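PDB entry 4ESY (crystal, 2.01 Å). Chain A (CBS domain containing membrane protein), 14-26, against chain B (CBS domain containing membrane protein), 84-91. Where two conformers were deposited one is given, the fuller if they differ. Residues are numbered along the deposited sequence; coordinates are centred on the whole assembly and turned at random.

Chain A, residues 14-26: AIRQVPIRDILTS
Chain B 84-91: EILSRAIP

Chain A is helical at Ala14(A)–Arg16(A), continues through a turn in which Gln17(A) N bonds Ala14(A) O at 3.1 Å, and extends through Val18(A) (-65/131) and Pro19(A) (-73/144). Residues 20–23 regain helical phi/psi without regular helical bonding. Chain B is helical at 84–86, keeps helical phi/psi through Ala89(B), then extends at Ile90(B) (-127/128) and Pro91(B). The register is antiparallel: Ala14(A) CA lies 5.8 Å from Ala89(B) CA, and Asp22(A) CA 7.0 Å from Ile85(B) CA.

In the first pair both alanines point CB toward the other stretch. Ala14(A) CB sits 3.7 Å from Ala89(B) O, and Val18(A) CG2 (chi1 t) meets Ala89(B) CB at 3.8 Å. Ile15(A) and Ile90(B), both mt, start sideways but bring their ends nearer, with CG1 of Ile15(A) 4.2 Å from CD1 of Ile90(B).

In the second, Asp22(A) (chi1 m) lays its CB 3.8 Å from CG2 of Ile85(B) (mt). OD1 of Asp22(A) is its nearer oxygen in a long salt bridge, 3.8 Å, to Arg88(B) NH1, near the guanidinium plane. That is too long for a hydrogen bond; the hydrogen-bonded link is instead a water donating to Asp22(A) OD2 and Ile85(B) O, each at 2.7 Å. No direct hydrogen bond crosses; apolar packing, charge and this water join the stretches.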

ATOM      1  N   ALA A  14      -7.936 -21.127  12.187  1.00 25.53           N
ATOM      2  CA  ALA A  14      -7.565 -21.718  10.907  1.00 27.81           C
ATOM      3  C   ALA A  14      -6.712 -20.767  10.067  1.00 27.23           C
ATOM      4  O   ALA A  14      -5.716 -21.156   9.437  1.00 25.58           O
ATOM      5  CB  ALA A  14      -8.844 -22.061  10.131  1.00 30.98           C
ATOM      6  N   ILE A  15      -7.101 -19.504  10.073  1.00 26.59           N
ATOM      7  CA  ILE A  15      -6.391 -18.524   9.274  1.00 24.48           C
ATOM      8  C   ILE A  15      -4.989 -18.300   9.826  1.00 23.90           C
ATOM      9  O   ILE A  15      -4.066 -18.200   9.053  1.00 24.10           O
ATOM     10  CB  ILE A  15      -7.193 -17.221   9.146  1.00 25.10           C
ATOM     11  CG1 ILE A  15      -8.336 -17.452   8.153  1.00 28.70           C
ATOM     12  CG2 ILE A  15      -6.310 -16.076   8.667  1.00 25.25           C
ATOM     13  CD1 ILE A  15      -9.309 -16.295   8.041  1.00 29.80           C
ATOM     14  N   ARG A  16      -4.814 -18.287  11.153  1.00 24.87           N
ATOM     15  CA  ARG A  16      -3.473 -18.128  11.706  1.00 26.63           C
ATOM     16  C   ARG A  16      -2.552 -19.316  11.374  1.00 27.44           C
ATOM     17  O   ARG A  16      -1.325 -19.168  11.402  1.00 29.32           O
ATOM     18  CB  ARG A  16      -3.499 -17.900  13.220  1.00 27.41           C
ATOM     19  CG  ARG A  16      -3.939 -16.509  13.657  1.00 30.51           C
ATOM     20  CD  ARG A  16      -3.938 -16.392  15.193  1.00 35.23           C
ATOM     21  NE  ARG A  16      -2.616 -16.714  15.742  1.00 39.11           N
ATOM     22  CZ  ARG A  16      -1.635 -15.830  15.932  1.00 38.60           C
ATOM     23  NH1 ARG A  16      -0.471 -16.232  16.440  1.00 39.84           N
ATOM     24  NH2 ARG A  16      -1.827 -14.545  15.647  1.00 38.27           N
ATOM     25  N   GLN A  17      -3.126 -20.483  11.072  1.00 30.21           N
ATOM     26  CA  GLN A  17      -2.287 -21.652  10.800  1.00 30.46           C
ATOM     27  C   GLN A  17      -1.930 -21.811   9.339  1.00 28.42           C
ATOM     28  O   GLN A  17      -1.228 -22.729   8.984  1.00 28.43           O
ATOM     29  CB  GLN A  17      -2.903 -22.952  11.325  1.00 33.31           C
ATOM     30  CG  GLN A  17      -3.096 -22.948  12.834  1.00 39.21           C
ATOM     31  CD  GLN A  17      -1.809 -22.585  13.578  1.00 47.06           C
ATOM     32  OE1 GLN A  17      -1.771 -21.618  14.340  1.00 48.16           O
ATOM     33  NE2 GLN A  17      -0.741 -23.365  13.350  1.00 51.14           N
ATOM     34  N   VAL A  18      -2.411 -20.914   8.489  1.00 28.29           N
ATOM     35  CA  VAL A  18      -2.049 -20.965   7.072  1.00 27.78           C
ATOM     36  C   VAL A  18      -0.534 -20.710   6.903  1.00 25.93           C
ATOM     37  O   VAL A  18       0.017 -19.773   7.488  1.00 26.01           O
ATOM     38  CB  VAL A  18      -2.864 -19.941   6.280  1.00 28.88           C
ATOM     39  CG1 VAL A  18      -2.275 -19.729   4.871  1.00 27.53           C
ATOM     40  CG2 VAL A  18      -4.343 -20.357   6.232  1.00 28.19           C
ATOM     41  N   PRO A  19       0.152 -21.567   6.145  1.00 26.30           N
ATOM     42  CA  PRO A  19       1.581 -21.292   5.983  1.00 26.85           C
ATOM     43  C   PRO A  19       1.808 -20.095   5.059  1.00 26.52           C
ATOM     44  O   PRO A  19       1.072 -19.874   4.086  1.00 27.07           O
ATOM     45  CB  PRO A  19       2.120 -22.587   5.355  1.00 30.41           C
ATOM     46  CG  PRO A  19       0.954 -23.105   4.569  1.00 33.24           C
ATOM     47  CD  PRO A  19      -0.264 -22.786   5.435  1.00 32.12           C
ATOM     48  N   ILE A  20       2.825 -19.313   5.381  1.00 30.03           N
ATOM     49  CA  ILE A  20       3.176 -18.139   4.579  1.00 31.78           C
ATOM     50  C   ILE A  20       3.260 -18.409   3.089  1.00 28.50           C
ATOM     51  O   ILE A  20       2.758 -17.629   2.280  1.00 28.84           O
ATOM     52  CB  ILE A  20       4.499 -17.511   5.063  1.00 35.61           C
ATOM     53  CG1 ILE A  20       4.251 -16.786   6.380  1.00 38.80           C
ATOM     54  CG2 ILE A  20       5.080 -16.537   4.026  1.00 33.96           C
ATOM     55  CD1 ILE A  20       3.182 -15.716   6.260  1.00 43.32           C
ATOM     56  N   ARG A  21       3.889 -19.505   2.713  1.00 25.89           N
ATOM     57  CA  ARG A  21       4.030 -19.787   1.285  1.00 30.14           C
ATOM     58  C   ARG A  21       2.693 -19.747   0.529  1.00 29.84           C
ATOM     59  O   ARG A  21       2.655 -19.397  -0.658  1.00 30.13           O
ATOM     60  CB  ARG A  21       4.737 -21.137   1.089  1.00 38.82           C
ATOM     61  CG  ARG A  21       4.121 -22.062   0.054  1.00 47.48           C
ATOM     62  CD  ARG A  21       4.003 -23.489   0.594  1.00 52.87           C
ATOM     63  NE  ARG A  21       5.208 -23.889   1.320  1.00 55.70           N
ATOM     64  CZ  ARG A  21       5.205 -24.565   2.465  1.00 56.82           C
ATOM     65  NH1 ARG A  21       6.361 -24.867   3.048  1.00 58.76           N
ATOM     66  NH2 ARG A  21       4.056 -24.941   3.025  1.00 55.41           N
ATOM     67  N   ASP A  22       1.591 -20.065   1.215  1.00 26.95           N
ATOM     68  CA  ASP A  22       0.263 -20.012   0.575  1.00 30.96           C
ATOM     69  C   ASP A  22      -0.192 -18.585   0.227  1.00 29.12           C
ATOM     70  O   ASP A  22      -1.030 -18.387  -0.640  1.00 28.72           O
ATOM     71  CB  ASP A  22      -0.800 -20.674   1.471  1.00 35.48           C
ATOM     72  CG  ASP A  22      -0.756 -22.190   1.414  1.00 41.26           C
ATOM     73  OD1 ASP A  22       0.046 -22.754   0.632  1.00 44.83           O
ATOM     74  OD2 ASP A  22      -1.535 -22.823   2.147  1.00 43.46           O
ATOM     75  N   ILE A  23       0.334 -17.582   0.921  1.00 27.78           N
ATOM     76  CA  ILE A  23      -0.084 -16.233   0.614  1.00 30.42           C
ATOM     77  C   ILE A  23       0.879 -15.519  -0.335  1.00 30.90           C
ATOM     78  O   ILE A  23       0.587 -14.408  -0.799  1.00 31.49           O
ATOM     79  CB  ILE A  23      -0.378 -15.394   1.878  1.00 33.88           C
ATOM     80  CG1 ILE A  23       0.910 -14.997   2.618  1.00 33.61           C
ATOM     81  CG2 ILE A  23      -1.314 -16.175   2.814  1.00 35.31           C
ATOM     82  CD1 ILE A  23       0.671 -13.914   3.672  1.00 32.78           C
ATOM     83  N   LEU A  24       1.994 -16.171  -0.655  1.00 29.68           N
ATOM     84  CA  LEU A  24       2.933 -15.610  -1.651  1.00 35.28           C
ATOM     85  C   LEU A  24       2.482 -15.949  -3.054  1.00 40.53           C
ATOM     86  O   LEU A  24       3.010 -16.876  -3.666  1.00 45.58           O
ATOM     87  CB  LEU A  24       4.344 -16.161  -1.449  1.00 33.87           C
ATOM     88  CG  LEU A  24       4.960 -15.782  -0.103  1.00 33.73           C
ATOM     89  CD1 LEU A  24       6.294 -16.489   0.100  1.00 34.03           C
ATOM     90  CD2 LEU A  24       5.110 -14.279   0.012  1.00 34.22           C
ATOM     91  N   THR A  25       1.501 -15.215  -3.558  1.00 41.99           N
ATOM     92  CA  THR A  25       0.860 -15.561  -4.827  1.00 47.58           C
ATOM     93  C   THR A  25       1.351 -14.694  -5.987  1.00 49.61           C
ATOM     94  O   THR A  25       0.858 -14.807  -7.115  1.00 50.60           O
ATOM     95  CB  THR A  25      -0.673 -15.442  -4.736  1.00 50.23           C
ATOM     96  OG1 THR A  25      -1.028 -14.063  -4.575  1.00 49.99           O
ATOM     97  CG2 THR A  25      -1.209 -16.284  -3.562  1.00 49.31           C
ATOM     98  N   SER A  26       2.308 -13.817  -5.704  1.00 48.38           N
ATOM     99  CA  SER A  26       2.963 -13.095  -6.776  1.00 51.86           C
ATOM    100  C   SER A  26       4.393 -13.602  -6.918  1.00 46.97           C
ATOM    101  O   SER A  26       4.990 -14.070  -5.937  1.00 43.43           O
ATOM    102  CB  SER A  26       2.921 -11.565  -6.556  1.00 57.53           C
ATOM    103  OG  SER A  26       2.475 -11.215  -5.252  1.00 60.96           O
TER
ATOM    104  N   GLU B  84     -10.017 -21.020  -2.999  0.57 35.15           N
ATOM    105  CA  GLU B  84      -9.517 -22.380  -3.121  0.57 37.95           C
ATOM    106  C   GLU B  84      -8.329 -22.684  -2.177  0.57 36.41           C
ATOM    107  O   GLU B  84      -8.227 -23.781  -1.634  0.57 36.61           O
ATOM    108  CB  GLU B  84      -9.200 -22.706  -4.588  0.57 41.69           C
ATOM    109  CG  GLU B  84      -8.070 -21.899  -5.226  0.57 42.48           C
ATOM    110  CD  GLU B  84      -8.253 -20.382  -5.188  0.57 41.49           C
ATOM    111  OE1 GLU B  84      -7.210 -19.708  -5.016  0.57 41.63           O
ATOM    112  OE2 GLU B  84      -9.405 -19.870  -5.337  0.57 38.81           O
ATOM    113  N   ILE B  85      -7.460 -21.702  -1.968  1.00 35.03           N
ATOM    114  CA  ILE B  85      -6.319 -21.836  -1.049  1.00 34.17           C
ATOM    115  C   ILE B  85      -6.850 -21.805   0.382  1.00 31.72           C
ATOM    116  O   ILE B  85      -6.428 -22.571   1.218  1.00 30.99           O
ATOM    117  CB  ILE B  85      -5.265 -20.709  -1.307  1.00 34.89           C
ATOM    118  CG1 ILE B  85      -4.592 -20.938  -2.664  1.00 38.95           C
ATOM    119  CG2 ILE B  85      -4.191 -20.661  -0.236  1.00 33.51           C
ATOM    120  CD1 ILE B  85      -3.753 -19.758  -3.149  1.00 39.24           C
ATOM    121  N   LEU B  86      -7.803 -20.921   0.642  1.00 32.64           N
ATOM    122  CA  LEU B  86      -8.441 -20.849   1.943  1.00 35.38           C
ATOM    123  C   LEU B  86      -9.233 -22.095   2.311  1.00 36.48           C
ATOM    124  O   LEU B  86      -9.247 -22.491   3.483  1.00 38.05           O
ATOM    125  CB  LEU B  86      -9.302 -19.602   2.059  1.00 38.07           C
ATOM    126  CG  LEU B  86      -8.439 -18.349   2.221  1.00 40.57           C
ATOM    127  CD1 LEU B  86      -9.307 -17.138   2.545  1.00 39.69           C
ATOM    128  CD2 LEU B  86      -7.351 -18.558   3.289  1.00 42.51           C
ATOM    129  N   SER B  87      -9.831 -22.743   1.310  1.00 35.89           N
ATOM    130  CA  SER B  87     -10.546 -24.008   1.522  1.00 37.90           C
ATOM    131  C   SER B  87      -9.678 -25.170   1.954  1.00 38.12           C
ATOM    132  O   SER B  87     -10.192 -26.171   2.428  1.00 40.88           O
ATOM    133  CB  SER B  87     -11.340 -24.405   0.285  1.00 40.54           C
ATOM    134  OG  SER B  87     -12.224 -23.348  -0.056  1.00 43.44           O
ATOM    135  N   ARG B  88      -8.369 -25.069   1.792  1.00 36.95           N
ATOM    136  CA  ARG B  88      -7.511 -26.114   2.357  1.00 39.57           C
ATOM    137  C   ARG B  88      -7.431 -25.931   3.866  1.00 38.96           C
ATOM    138  O   ARG B  88      -7.110 -26.861   4.597  1.00 40.52           O
ATOM    139  CB  ARG B  88      -6.108 -26.075   1.764  1.00 41.21           C
ATOM    140  CG  ARG B  88      -6.044 -26.270   0.275  1.00 43.04           C
ATOM    141  CD  ARG B  88      -4.625 -25.984  -0.206  1.00 44.12           C
ATOM    142  NE  ARG B  88      -4.608 -25.683  -1.632  1.00 45.85           N
ATOM    143  CZ  ARG B  88      -3.672 -24.954  -2.225  1.00 46.04           C
ATOM    144  NH1 ARG B  88      -2.667 -24.441  -1.504  1.00 44.78           N
ATOM    145  NH2 ARG B  88      -3.743 -24.740  -3.538  1.00 46.98           N
ATOM    146  N   ALA B  89      -7.728 -24.719   4.321  1.00 38.70           N
ATOM    147  CA  ALA B  89      -7.659 -24.376   5.737  1.00 39.09           C
ATOM    148  C   ALA B  89      -9.014 -24.473   6.447  1.00 39.31           C
ATOM    149  O   ALA B  89      -9.084 -24.761   7.624  1.00 39.85           O
ATOM    150  CB  ALA B  89      -7.095 -22.972   5.897  1.00 36.74           C
ATOM    151  N   ILE B  90     -10.078 -24.202   5.705  1.00 40.80           N
ATOM    152  CA  ILE B  90     -11.411 -23.974   6.247  1.00 41.04           C
ATOM    153  C   ILE B  90     -12.373 -24.920   5.526  1.00 41.75           C
ATOM    154  O   ILE B  90     -12.398 -24.953   4.293  1.00 41.07           O
ATOM    155  CB  ILE B  90     -11.823 -22.515   5.955  1.00 38.92           C
ATOM    156  CG1 ILE B  90     -10.772 -21.545   6.527  1.00 38.82           C
ATOM    157  CG2 ILE B  90     -13.179 -22.205   6.509  1.00 40.51           C
ATOM    158  CD1 ILE B  90     -11.029 -20.063   6.249  1.00 35.00           C
ATOM    159  N   PRO B  91     -13.166 -25.692   6.284  1.00 42.04           N
ATOM    160  CA  PRO B  91     -14.126 -26.582   5.617  1.00 42.18           C
ATOM    161  C   PRO B  91     -15.091 -25.803   4.692  1.00 38.97           C
ATOM    162  O   PRO B  91     -15.352 -24.607   4.905  1.00 32.91           O
ATOM    163  CB  PRO B  91     -14.858 -27.275   6.780  1.00 48.17           C
ATOM    164  CG  PRO B  91     -14.632 -26.397   7.969  1.00 49.15           C
ATOM    165  CD  PRO B  91     -13.328 -25.665   7.748  1.00 45.09           C
TER
HETATM  166  O   HOH W   1      -4.143 -22.738   2.705  1.00 36.80           O